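Local structure of L-iditol 2-dehydrogenase (Clostridium scindens, 4OH1) at residues 121-126 / 298-303; 36-41 / 139-144; 160-165 / 190-195. The protein probably oxidises L-iditol and related polyols with NAD+, as a zinc-dependent member of the medium-chain alcohol dehydrogenase family. All coordinates share one frame; numbering follows the deposited sequence.

How the contacts relate
Contact 1 joins the structural-zinc lobe to the loop after strand 294-297 of the parallel sheet. Contact 2 lies inside the GroES-like domain, contact 3 between two helices beside the Rossmann-type sheet. Contacts 1 and 2 (centres 18 Å apart) meet where R126 CG packs on Q140 NE2 at 3.6 Å. Contact 1 meets contact 3 (centres 19 Å apart) through G301 and M298, G301 CA lying 3.4 Å from S164 OG. Contacts 2 and 3 do not touch. In the zinc site of H74, E75 and E157 (with C46), the E157 side chain is about 7 Å from that of Q300, about 9 Å from that of A162 and about 12 Å from that of I141.

Contact 1 of 3, residues 121-126 / 298-303; sequences SNMGYR and MIQGAW
Q300 meets both M123 and Y125 with the amide at the end of its side chain, and every contact across the two segments runs through that group.

The first kind is a methyl group against the polar end of an amide, with no hydrogen bond. Selenomethionine M123 approaches from the opposite direction, its CE 3.5 Å from Q300 OE1 and 3.6 Å from Q300 NE2. The M123 chain leaves anti to the backbone N (chi1 -179°); the bends at chi2 and chi3 turn the methyl end to the amide, while SE stays 4.2 Å from Q300 OE1. A flexible, unbranched side chain suits this place, since it can fold to present a methyl group.

The second kind is aromatic. Q300 NE2 sits at the Y125 ring edge, near the ring plane, 3.7 Å from Y125 CE1, with ring and amide planes 71° apart. Extended beyond CG, the glutamine carries a planar polar end across to both partners; the tyrosine offers a long, flat ring edge at an exposed position, where it also packs on W290 of the second subunit.

M123 lies close to C120, a ligand of the structural zinc, while Q300 belongs to the loop following strand 294-297. The chemistry therefore implies a small van der Waals seam between the zinc lobe and the Rossmann-type domain, without a directional bond between the segments.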
ATOM      1  N   SER A 121       7.402  23.788   2.933  1.00 49.11           N
ATOM      2  CA  SER A 121       7.586  25.121   2.271  1.00 54.25           C
ATOM      3  C   SER A 121       8.462  26.147   2.949  1.00 52.51           C
ATOM      4  O   SER A 121       8.889  27.070   2.298  1.00 53.55           O
ATOM      5  CB  SER A 121       6.252  25.848   2.130  1.00 58.45           C
ATOM      6  OG  SER A 121       5.368  25.051   1.432  1.00 61.16           O
ATOM      7  N   ASN A 122       8.597  26.086   4.269  1.00 54.44           N
ATOM      8  CA  ASN A 122       9.455  27.017   5.002  1.00 52.88           C
ATOM      9  C   ASN A 122      10.608  26.265   5.634  1.00 51.03           C
ATOM     10  O   ASN A 122      10.956  26.471   6.804  1.00 49.70           O
ATOM     11  CB  ASN A 122       8.683  27.721   6.093  1.00 58.80           C
ATOM     12  CG  ASN A 122       7.450  28.364   5.573  1.00 62.39           C
ATOM     13  OD1 ASN A 122       6.354  28.133   6.060  1.00 66.67           O
ATOM     14  ND2 ASN A 122       7.607  29.115   4.517  1.00 65.65           N
HETATM   15  N   MSE A 123      11.202  25.406   4.837  1.00 48.59           N
HETATM   16  CA  MSE A 123      12.191  24.482   5.331  1.00 52.25           C
HETATM   17  C   MSE A 123      13.365  25.257   5.926  1.00 52.27           C
HETATM   18  O   MSE A 123      13.819  26.197   5.327  1.00 57.51           O
HETATM   19  CB  MSE A 123      12.663  23.620   4.173  1.00 51.48           C
HETATM   20  CG  MSE A 123      13.699  22.577   4.596  1.00 59.67           C
HETATM   21 SE   MSE A 123      12.873  21.070   5.549  0.75 60.48          SE
HETATM   22  CE  MSE A 123      12.256  20.151   3.899  1.00 58.42           C
ATOM     23  N   GLY A 124      13.814  24.883   7.111  1.00 53.37           N
ATOM     24  CA  GLY A 124      15.045  25.420   7.709  1.00 51.34           C
ATOM     25  C   GLY A 124      16.109  24.333   7.604  1.00 53.72           C
ATOM     26  O   GLY A 124      15.765  23.136   7.564  1.00 52.87           O
ATOM     27  N   TYR A 125      17.389  24.732   7.493  1.00 52.47           N
ATOM     28  CA  TYR A 125      18.516  23.792   7.462  1.00 51.22           C
ATOM     29  C   TYR A 125      19.574  24.221   8.453  1.00 51.26           C
ATOM     30  O   TYR A 125      20.056  25.321   8.364  1.00 54.28           O
ATOM     31  CB  TYR A 125      19.148  23.747   6.078  1.00 52.51           C
ATOM     32  CG  TYR A 125      18.195  23.457   4.932  1.00 54.41           C
ATOM     33  CD1 TYR A 125      17.939  22.163   4.545  1.00 53.15           C
ATOM     34  CD2 TYR A 125      17.569  24.486   4.230  1.00 56.43           C
ATOM     35  CE1 TYR A 125      17.071  21.859   3.497  1.00 56.19           C
ATOM     36  CE2 TYR A 125      16.682  24.199   3.173  1.00 60.03           C
ATOM     37  CZ  TYR A 125      16.458  22.871   2.812  1.00 62.71           C
ATOM     38  OH  TYR A 125      15.624  22.547   1.777  1.00 63.69           O
ATOM     39  N   ARG A 126      19.930  23.373   9.408  1.00 50.01           N
ATOM     40  CA  ARG A 126      20.961  23.721  10.378  1.00 52.23           C
ATOM     41  C   ARG A 126      22.176  22.867  10.027  1.00 51.72           C
ATOM     42  O   ARG A 126      22.196  21.660  10.296  1.00 45.30           O
ATOM     43  CB  ARG A 126      20.520  23.449  11.817  1.00 59.18           C
ATOM     44  CG  ARG A 126      19.142  24.009  12.209  1.00 65.99           C
ATOM     45  CD  ARG A 126      19.111  25.532  12.473  1.00 71.98           C
ATOM     46  NE  ARG A 126      20.057  25.981  13.519  1.00 86.86           N
ATOM     47  CZ  ARG A 126      19.818  26.160  14.842  1.00 88.36           C
ATOM     48  NH1 ARG A 126      18.643  25.932  15.435  1.00 79.53           N
ATOM     49  NH2 ARG A 126      20.809  26.581  15.612  1.00 90.68           N
HETATM   50  N   MSE A 298      13.379  10.823  -5.159  1.00 49.40           N
HETATM   51  CA  MSE A 298      13.536  10.704  -3.703  1.00 50.84           C
HETATM   52  C   MSE A 298      14.208  12.000  -3.160  1.00 53.93           C
HETATM   53  O   MSE A 298      15.390  12.269  -3.459  1.00 51.43           O
HETATM   54  CB  MSE A 298      14.394   9.465  -3.388  1.00 57.39           C
HETATM   55  CG  MSE A 298      13.939   8.645  -2.153  1.00 59.29           C
HETATM   56 SE   MSE A 298      14.053   9.748  -0.575  0.75 82.59          SE
HETATM   57  CE  MSE A 298      16.037   9.719  -0.439  1.00 69.52           C
ATOM     58  N   ILE A 299      13.458  12.806  -2.397  1.00 54.74           N
ATOM     59  CA  ILE A 299      14.080  13.930  -1.647  1.00 59.53           C
ATOM     60  C   ILE A 299      13.958  13.864  -0.102  1.00 57.69           C
ATOM     61  O   ILE A 299      12.864  13.945   0.489  1.00 50.31           O
ATOM     62  CB  ILE A 299      13.645  15.363  -2.128  1.00 61.87           C
ATOM     63  CG1 ILE A 299      14.567  16.430  -1.428  1.00 67.70           C
ATOM     64  CG2 ILE A 299      12.102  15.567  -1.948  1.00 59.62           C
ATOM     65  CD1 ILE A 299      14.986  17.690  -2.216  1.00 63.08           C
ATOM     66  N   GLN A 300      15.136  13.718   0.508  1.00 56.00           N
ATOM     67  CA  GLN A 300      15.394  13.816   1.964  1.00 59.18           C
ATOM     68  C   GLN A 300      14.940  12.614   2.762  1.00 54.05           C
ATOM     69  O   GLN A 300      15.694  12.167   3.619  1.00 57.47           O
ATOM     70  CB  GLN A 300      14.819  15.092   2.604  1.00 57.60           C
ATOM     71  CG  GLN A 300      15.561  16.361   2.264  1.00 60.37           C
ATOM     72  CD  GLN A 300      15.054  17.573   3.052  1.00 62.33           C
ATOM     73  OE1 GLN A 300      14.419  17.439   4.113  1.00 61.04           O
ATOM     74  NE2 GLN A 300      15.323  18.756   2.524  1.00 61.62           N
ATOM     75  N   GLY A 301      13.746  12.095   2.488  1.00 44.06           N
ATOM     76  CA  GLY A 301      13.116  11.132   3.399  1.00 44.34           C
ATOM     77  C   GLY A 301      12.301  11.911   4.467  1.00 49.00           C
ATOM     78  O   GLY A 301      12.546  13.122   4.712  1.00 49.91           O
ATOM     79  N   ALA A 302      11.331  11.241   5.081  1.00 42.45           N
ATOM     80  CA  ALA A 302      10.461  11.820   6.094  1.00 44.72           C
ATOM     81  C   ALA A 302      10.181  10.806   7.161  1.00 45.76           C
ATOM     82  O   ALA A 302       9.850   9.665   6.820  1.00 40.38           O
ATOM     83  CB  ALA A 302       9.119  12.189   5.488  1.00 44.62           C
ATOM     84  N   TRP A 303      10.230  11.222   8.432  1.00 38.93           N
ATOM     85  CA  TRP A 303       9.929  10.333   9.537  1.00 37.64           C
ATOM     86  C   TRP A 303      10.816   9.101   9.629  1.00 32.39           C
ATOM     87  O   TRP A 303      10.364   8.092  10.088  1.00 35.71           O
ATOM     88  CB  TRP A 303       8.484   9.852   9.443  1.00 39.90           C
ATOM     89  CG  TRP A 303       7.508  10.986   9.189  1.00 42.53           C
ATOM     90  CD1 TRP A 303       6.620  11.057   8.168  1.00 46.43           C
ATOM     91  CD2 TRP A 303       7.310  12.187   9.979  1.00 42.62           C
ATOM     92  NE1 TRP A 303       5.892  12.226   8.257  1.00 48.20           N
ATOM     93  CE2 TRP A 303       6.282  12.922   9.368  1.00 44.14           C
ATOM     94  CE3 TRP A 303       7.897  12.704  11.138  1.00 44.28           C
ATOM     95  CZ2 TRP A 303       5.846  14.154   9.860  1.00 45.96           C
ATOM     96  CZ3 TRP A 303       7.472  13.950  11.612  1.00 45.44           C
ATOM     97  CH2 TRP A 303       6.459  14.641  10.977  1.00 44.31           C
TER

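Contact 2 of 3, residues 36-41 / 139-144; sequences IRIKVV and SQIFPI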
ATOM      1  N   ILE A  36      18.592  22.963  21.967  1.00 40.17           N
ATOM      2  CA  ILE A  36      19.461  22.036  22.657  1.00 39.30           C
ATOM      3  C   ILE A  36      20.814  22.217  22.026  1.00 42.49           C
ATOM      4  O   ILE A  36      20.930  22.281  20.791  1.00 42.19           O
ATOM      5  CB  ILE A  36      18.998  20.578  22.419  1.00 41.84           C
ATOM      6  CG1 ILE A  36      17.585  20.372  22.956  1.00 44.28           C
ATOM      7  CG2 ILE A  36      19.925  19.617  23.087  1.00 40.93           C
ATOM      8  CD1 ILE A  36      17.144  18.968  22.916  1.00 45.23           C
ATOM      9  N   ARG A  37      21.852  22.270  22.850  1.00 43.97           N
ATOM     10  CA  ARG A  37      23.186  22.317  22.340  1.00 41.67           C
ATOM     11  C   ARG A  37      23.824  20.957  22.535  1.00 40.58           C
ATOM     12  O   ARG A  37      23.735  20.343  23.608  1.00 39.19           O
ATOM     13  CB  ARG A  37      23.998  23.386  23.039  1.00 47.33           C
ATOM     14  CG  ARG A  37      25.411  23.453  22.496  1.00 52.60           C
ATOM     15  CD  ARG A  37      26.383  23.840  23.587  1.00 57.32           C
ATOM     16  NE  ARG A  37      26.230  25.221  23.847  1.00 55.36           N
ATOM     17  CZ  ARG A  37      26.410  25.819  25.023  1.00 58.52           C
ATOM     18  NH1 ARG A  37      26.767  25.170  26.127  1.00 57.51           N
ATOM     19  NH2 ARG A  37      26.216  27.113  25.072  1.00 54.08           N
ATOM     20  N   ILE A  38      24.467  20.504  21.463  1.00 36.88           N
ATOM     21  CA  ILE A  38      25.154  19.240  21.404  1.00 41.45           C
ATOM     22  C   ILE A  38      26.614  19.484  21.446  1.00 37.93           C
ATOM     23  O   ILE A  38      27.140  20.326  20.733  1.00 36.80           O
ATOM     24  CB  ILE A  38      24.938  18.476  20.003  1.00 45.82           C
ATOM     25  CG1 ILE A  38      23.495  18.282  19.678  1.00 51.37           C
ATOM     26  CG2 ILE A  38      25.577  17.130  20.001  1.00 50.50           C
ATOM     27  CD1 ILE A  38      22.727  17.915  20.892  1.00 56.01           C
ATOM     28  N   LYS A  39      27.294  18.673  22.198  1.00 38.69           N
ATOM     29  CA  LYS A  39      28.692  18.572  22.029  1.00 41.90           C
ATOM     30  C   LYS A  39      28.903  17.470  20.983  1.00 41.62           C
ATOM     31  O   LYS A  39      28.578  16.303  21.239  1.00 40.91           O
ATOM     32  CB  LYS A  39      29.349  18.141  23.306  1.00 45.72           C
ATOM     33  CG  LYS A  39      30.796  18.279  23.213  1.00 52.00           C
ATOM     34  CD  LYS A  39      31.552  17.369  24.115  1.00 59.69           C
ATOM     35  CE  LYS A  39      33.003  17.823  24.066  1.00 65.35           C
ATOM     36  NZ  LYS A  39      33.834  16.872  24.802  1.00 77.42           N
ATOM     37  N   VAL A  40      29.522  17.828  19.858  1.00 39.12           N
ATOM     38  CA  VAL A  40      29.600  16.908  18.753  1.00 38.33           C
ATOM     39  C   VAL A  40      30.795  16.020  18.968  1.00 38.57           C
ATOM     40  O   VAL A  40      31.878  16.489  19.236  1.00 35.84           O
ATOM     41  CB  VAL A  40      29.681  17.634  17.435  1.00 37.25           C
ATOM     42  CG1 VAL A  40      29.646  16.628  16.274  1.00 39.93           C
ATOM     43  CG2 VAL A  40      28.502  18.575  17.291  1.00 39.48           C
ATOM     44  N   VAL A  41      30.577  14.716  18.844  1.00 38.13           N
ATOM     45  CA  VAL A  41      31.655  13.743  19.020  1.00 38.39           C
ATOM     46  C   VAL A  41      32.125  13.140  17.677  1.00 37.40           C
ATOM     47  O   VAL A  41      33.318  13.072  17.406  1.00 37.93           O
ATOM     48  CB  VAL A  41      31.225  12.662  20.012  1.00 38.84           C
ATOM     49  CG1 VAL A  41      32.288  11.516  20.098  1.00 37.84           C
ATOM     50  CG2 VAL A  41      30.957  13.297  21.339  1.00 39.06           C
ATOM     51  N   SER A 139      12.891  19.372  18.360  1.00 36.19           N
ATOM     52  CA  SER A 139      12.304  18.525  17.379  1.00 37.63           C
ATOM     53  C   SER A 139      13.335  17.877  16.465  1.00 36.87           C
ATOM     54  O   SER A 139      13.044  16.870  15.881  1.00 33.48           O
ATOM     55  CB  SER A 139      11.323  19.290  16.520  1.00 41.18           C
ATOM     56  OG  SER A 139      11.979  20.233  15.660  1.00 41.76           O
ATOM     57  N   GLN A 140      14.559  18.386  16.429  1.00 37.82           N
ATOM     58  CA  GLN A 140      15.596  17.834  15.578  1.00 34.70           C
ATOM     59  C   GLN A 140      16.445  16.861  16.306  1.00 34.66           C
ATOM     60  O   GLN A 140      17.326  16.339  15.708  1.00 33.14           O
ATOM     61  CB  GLN A 140      16.493  18.954  15.029  1.00 35.16           C
ATOM     62  CG  GLN A 140      15.699  19.957  14.221  1.00 37.90           C
ATOM     63  CD  GLN A 140      16.514  21.137  13.730  1.00 40.86           C
ATOM     64  OE1 GLN A 140      16.479  22.204  14.342  1.00 42.88           O
ATOM     65  NE2 GLN A 140      17.208  20.972  12.601  1.00 38.88           N
ATOM     66  N   ILE A 141      16.223  16.620  17.592  1.00 34.57           N
ATOM     67  CA  ILE A 141      17.199  15.884  18.379  1.00 33.41           C
ATOM     68  C   ILE A 141      16.652  14.567  18.774  1.00 31.89           C
ATOM     69  O   ILE A 141      15.567  14.534  19.337  1.00 31.58           O
ATOM     70  CB  ILE A 141      17.567  16.666  19.670  1.00 36.27           C
ATOM     71  CG1 ILE A 141      18.332  17.928  19.320  1.00 38.86           C
ATOM     72  CG2 ILE A 141      18.366  15.830  20.623  1.00 37.63           C
ATOM     73  CD1 ILE A 141      19.629  17.712  18.589  1.00 41.18           C
ATOM     74  N   PHE A 142      17.420  13.494  18.556  1.00 31.39           N
ATOM     75  CA  PHE A 142      16.915  12.121  18.751  1.00 30.94           C
ATOM     76  C   PHE A 142      17.806  11.344  19.659  1.00 33.13           C
ATOM     77  O   PHE A 142      18.970  11.226  19.412  1.00 30.37           O
ATOM     78  CB  PHE A 142      16.850  11.326  17.406  1.00 32.35           C
ATOM     79  CG  PHE A 142      15.806  11.842  16.455  1.00 29.76           C
ATOM     80  CD1 PHE A 142      16.080  12.894  15.616  1.00 30.10           C
ATOM     81  CD2 PHE A 142      14.535  11.342  16.503  1.00 33.60           C
ATOM     82  CE1 PHE A 142      15.081  13.418  14.775  1.00 33.99           C
ATOM     83  CE2 PHE A 142      13.523  11.849  15.667  1.00 33.96           C
ATOM     84  CZ  PHE A 142      13.819  12.877  14.788  1.00 32.47           C
ATOM     85  N   PRO A 143      17.265  10.751  20.692  1.00 38.64           N
ATOM     86  CA  PRO A 143      18.169   9.983  21.538  1.00 41.57           C
ATOM     87  C   PRO A 143      18.489   8.610  20.969  1.00 37.29           C
ATOM     88  O   PRO A 143      17.676   8.001  20.264  1.00 39.28           O
ATOM     89  CB  PRO A 143      17.401   9.851  22.855  1.00 44.03           C
ATOM     90  CG  PRO A 143      16.030   9.807  22.418  1.00 46.13           C
ATOM     91  CD  PRO A 143      15.930  10.829  21.264  1.00 44.69           C
ATOM     92  N   ILE A 144      19.659   8.131  21.330  1.00 35.08           N
ATOM     93  CA  ILE A 144      20.145   6.815  20.958  1.00 36.08           C
ATOM     94  C   ILE A 144      20.556   6.048  22.233  1.00 36.67           C
ATOM     95  O   ILE A 144      20.603   6.616  23.282  1.00 37.95           O
ATOM     96  CB  ILE A 144      21.304   6.967  19.973  1.00 34.40           C
ATOM     97  CG1 ILE A 144      22.518   7.585  20.648  1.00 36.22           C
ATOM     98  CG2 ILE A 144      20.874   7.877  18.789  1.00 36.55           C
ATOM     99  CD1 ILE A 144      23.659   7.844  19.668  1.00 34.99           C
TER
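I141 fits its side chain against I36 and I38, two residues on one face of strand 35-44, and the whole contact is aliphatic. In all three isoleucines CG1 stands beside the backbone N and anti to the carbonyl carbon, with CG2 anti to N; the second torsion sets I36 apart from the two bent chains of I38 and I141. At I36 the chain runs on extended (chi2 -173°), which lays CD1 along the flank of I141: it is 3.9 Å from I141 CG1 and 4.0 Å from I141 CB. The two side chains cross at a slant, a methyl end resting against the branched base of its partner.

At I38 the chain turns back at the second torsion (chi2 -40°), and the meeting is tip to tip: I38 CD1 lies 3.9 Å from I141 CD1. I141 is also bent (chi2 -60°), and its parts are shared out, with CB and both gamma carbons near I36 and CD1 near I38. Beta-branched residues suit extended strands, and isoleucine adds a delta methyl that can span the gap between strands that are not paired with each other here.

Strand 141-143 pairs with strand 97-100, whose V98 touches both I38 and I141 and extends the apolar layer. On the other face of strand 35-44, R37 forms salt bridges to D81 and E30. All three isoleucines are buried, and the chemistry implies a small apolar contact inside the curled sheet of the GroES-like domain, made by dispersion and burial, with no directional bond between the segments.

Contact 3 of 3, residues 160-165 / 190-195; sequences TVALSS and VQLARL
L163 and L192 mark the nearest approach of the two backbones, their CA atoms 7.3 Å apart. Segment 160-165 is wholly helical, part of helix 156-168, and segment 190-195 ends helix 184-194, with L195 just beyond it. Within 160-165, T160 O and V161 O each accept two bonds, one from a backbone N and one from a serine. S164 OG reaches T160 O at 2.8 Å with a C=O...donor angle of 162°. S165 OG binds V161 O at 3.0 Å, tilted 30° from the carbonyl plane, while S165 N comes to the same oxygen from the opposite face. Serine suits these buried turns because its hydroxyl can return to its own helix; S164 OG has a second partner outside it, Q304 NE2.

Helix 184-194 follows strand 176-180 and a glycine-rich motif (G181, G183, G186) that runs from the turn into the helix's first turn, consistent with the first strand-turn-helix unit of a Rossmann-type dinucleotide-binding domain. Helix 156-168, which carries the zinc ligand E157 near its start, packs against it.

L192 bridges the gap. Its CD1 sits against the backbone of helix 156-168, 3.7 Å from both A162 C and L163 N, and 3.8 Å from A162 CB. The small methyl of A162 lets the leucine come that close. Its other branch, CD2, meets L163 CD2 at 3.8 Å, the two leucine side chains crossing at about a right angle. L163 CG stands beside its backbone N (chi1 -77°), which carries CD2 to L192 although CB does not point there. L163 also packs on Y173 of the fourth subunit, whose hydroxyl is hydrogen-bonded to L192 O.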
ATOM      1  N   THR A 160      19.011   7.072   6.852  1.00 30.57           N
ATOM      2  CA  THR A 160      17.658   7.457   6.491  1.00 28.08           C
ATOM      3  C   THR A 160      17.432   7.634   4.987  1.00 30.47           C
ATOM      4  O   THR A 160      16.329   7.426   4.493  1.00 27.73           O
ATOM      5  CB  THR A 160      17.182   8.766   7.151  1.00 30.21           C
ATOM      6  OG1 THR A 160      17.941   9.886   6.642  1.00 30.99           O
ATOM      7  CG2 THR A 160      17.290   8.709   8.694  1.00 30.28           C
ATOM      8  N   VAL A 161      18.422   8.175   4.283  1.00 28.69           N
ATOM      9  CA  VAL A 161      18.341   8.311   2.863  1.00 29.23           C
ATOM     10  C   VAL A 161      18.332   6.938   2.175  1.00 29.47           C
ATOM     11  O   VAL A 161      17.581   6.669   1.268  1.00 29.63           O
ATOM     12  CB  VAL A 161      19.531   9.139   2.332  1.00 29.67           C
ATOM     13  CG1 VAL A 161      19.505   9.150   0.817  1.00 30.80           C
ATOM     14  CG2 VAL A 161      19.446  10.579   2.823  1.00 30.80           C
ATOM     15  N   ALA A 162      19.186   6.054   2.641  1.00 30.27           N
ATOM     16  CA  ALA A 162      19.214   4.737   2.128  1.00 28.36           C
ATOM     17  C   ALA A 162      17.918   3.983   2.422  1.00 31.54           C
ATOM     18  O   ALA A 162      17.397   3.290   1.516  1.00 29.01           O
ATOM     19  CB  ALA A 162      20.406   4.018   2.684  1.00 29.96           C
ATOM     20  N   LEU A 163      17.379   4.126   3.638  1.00 28.23           N
ATOM     21  CA  LEU A 163      16.122   3.493   3.977  1.00 29.05           C
ATOM     22  C   LEU A 163      14.993   3.999   3.113  1.00 30.06           C
ATOM     23  O   LEU A 163      14.174   3.200   2.671  1.00 31.89           O
ATOM     24  CB  LEU A 163      15.739   3.703   5.456  1.00 29.32           C
ATOM     25  CG  LEU A 163      16.497   2.837   6.437  1.00 33.32           C
ATOM     26  CD1 LEU A 163      16.480   3.458   7.799  1.00 34.73           C
ATOM     27  CD2 LEU A 163      15.894   1.482   6.548  1.00 34.21           C
ATOM     28  N   SER A 164      14.918   5.298   2.869  1.00 29.84           N
ATOM     29  CA  SER A 164      13.841   5.829   2.036  1.00 34.28           C
ATOM     30  C   SER A 164      13.880   5.364   0.591  1.00 30.95           C
ATOM     31  O   SER A 164      12.853   5.170  -0.016  1.00 28.25           O
ATOM     32  CB  SER A 164      13.887   7.353   1.960  1.00 37.32           C
ATOM     33  OG  SER A 164      13.869   7.837   3.272  1.00 45.15           O
ATOM     34  N   SER A 165      15.074   5.305   0.048  1.00 27.16           N
ATOM     35  CA  SER A 165      15.303   4.860  -1.290  1.00 27.19           C
ATOM     36  C   SER A 165      14.970   3.371  -1.399  1.00 28.61           C
ATOM     37  O   SER A 165      14.278   2.965  -2.320  1.00 30.50           O
ATOM     38  CB  SER A 165      16.785   5.122  -1.667  1.00 31.11           C
ATOM     39  OG  SER A 165      16.995   6.543  -1.671  1.00 34.76           O
ATOM     40  N   VAL A 190      23.276  -2.106  -0.069  1.00 27.33           N
ATOM     41  CA  VAL A 190      23.561  -3.523  -0.157  1.00 28.31           C
ATOM     42  C   VAL A 190      23.054  -4.202   1.126  1.00 29.21           C
ATOM     43  O   VAL A 190      22.322  -5.215   1.083  1.00 30.53           O
ATOM     44  CB  VAL A 190      25.039  -3.849  -0.389  1.00 27.51           C
ATOM     45  CG1 VAL A 190      25.316  -5.306  -0.176  1.00 31.42           C
ATOM     46  CG2 VAL A 190      25.464  -3.470  -1.818  1.00 31.27           C
ATOM     47  N   GLN A 191      23.434  -3.660   2.271  1.00 30.01           N
ATOM     48  CA  GLN A 191      23.057  -4.252   3.552  1.00 27.74           C
ATOM     49  C   GLN A 191      21.555  -4.235   3.746  1.00 29.43           C
ATOM     50  O   GLN A 191      20.987  -5.215   4.240  1.00 30.00           O
ATOM     51  CB  GLN A 191      23.773  -3.587   4.704  1.00 27.91           C
ATOM     52  CG  GLN A 191      25.291  -3.864   4.673  1.00 30.52           C
ATOM     53  CD  GLN A 191      26.025  -3.534   5.953  1.00 32.53           C
ATOM     54  OE1 GLN A 191      25.446  -3.585   7.030  1.00 33.06           O
ATOM     55  NE2 GLN A 191      27.328  -3.277   5.847  1.00 31.88           N
ATOM     56  N   LEU A 192      20.919  -3.138   3.360  1.00 27.05           N
ATOM     57  CA  LEU A 192      19.495  -3.015   3.483  1.00 29.02           C
ATOM     58  C   LEU A 192      18.740  -3.871   2.504  1.00 30.34           C
ATOM     59  O   LEU A 192      17.614  -4.298   2.828  1.00 32.70           O
ATOM     60  CB  LEU A 192      19.029  -1.559   3.320  1.00 28.08           C
ATOM     61  CG  LEU A 192      19.372  -0.585   4.432  1.00 29.65           C
ATOM     62  CD1 LEU A 192      18.965   0.758   4.013  1.00 28.59           C
ATOM     63  CD2 LEU A 192      18.723  -0.951   5.758  1.00 31.52           C
ATOM     64  N   ALA A 193      19.305  -4.103   1.318  1.00 31.43           N
ATOM     65  CA  ALA A 193      18.662  -5.006   0.362  1.00 31.27           C
ATOM     66  C   ALA A 193      18.695  -6.406   0.954  1.00 31.21           C
ATOM     67  O   ALA A 193      17.702  -7.087   0.877  1.00 27.16           O
ATOM     68  CB  ALA A 193      19.318  -4.998  -0.991  1.00 31.33           C
ATOM     69  N   ARG A 194      19.791  -6.813   1.608  1.00 29.24           N
ATOM     70  CA  ARG A 194      19.775  -8.088   2.252  1.00 30.19           C
ATOM     71  C   ARG A 194      18.694  -8.200   3.326  1.00 33.87           C
ATOM     72  O   ARG A 194      18.024  -9.247   3.438  1.00 35.19           O
ATOM     73  CB  ARG A 194      21.100  -8.386   2.924  1.00 33.38           C
ATOM     74  CG  ARG A 194      22.178  -8.755   1.976  1.00 34.86           C
ATOM     75  CD  ARG A 194      22.164 -10.264   1.801  1.00 37.10           C
ATOM     76  NE  ARG A 194      23.201 -10.748   0.913  1.00 37.01           N
ATOM     77  CZ  ARG A 194      23.419 -12.032   0.647  1.00 44.23           C
ATOM     78  NH1 ARG A 194      22.683 -12.989   1.217  1.00 42.22           N
ATOM     79  NH2 ARG A 194      24.382 -12.364  -0.190  1.00 43.63           N
ATOM     80  N   LEU A 195      18.522  -7.115   4.078  1.00 36.47           N
ATOM     81  CA  LEU A 195      17.626  -7.080   5.244  1.00 37.72           C
ATOM     82  C   LEU A 195      16.224  -6.779   4.801  1.00 37.80           C
ATOM     83  O   LEU A 195      15.357  -6.604   5.630  1.00 42.15           O
ATOM     84  CB  LEU A 195      18.044  -6.016   6.283  1.00 34.52           C
ATOM     85  CG  LEU A 195      19.370  -6.351   6.948  1.00 38.28           C
ATOM     86  CD1 LEU A 195      19.956  -5.108   7.547  1.00 41.00           C
ATOM     87  CD2 LEU A 195      19.160  -7.377   8.016  1.00 41.88           C
TER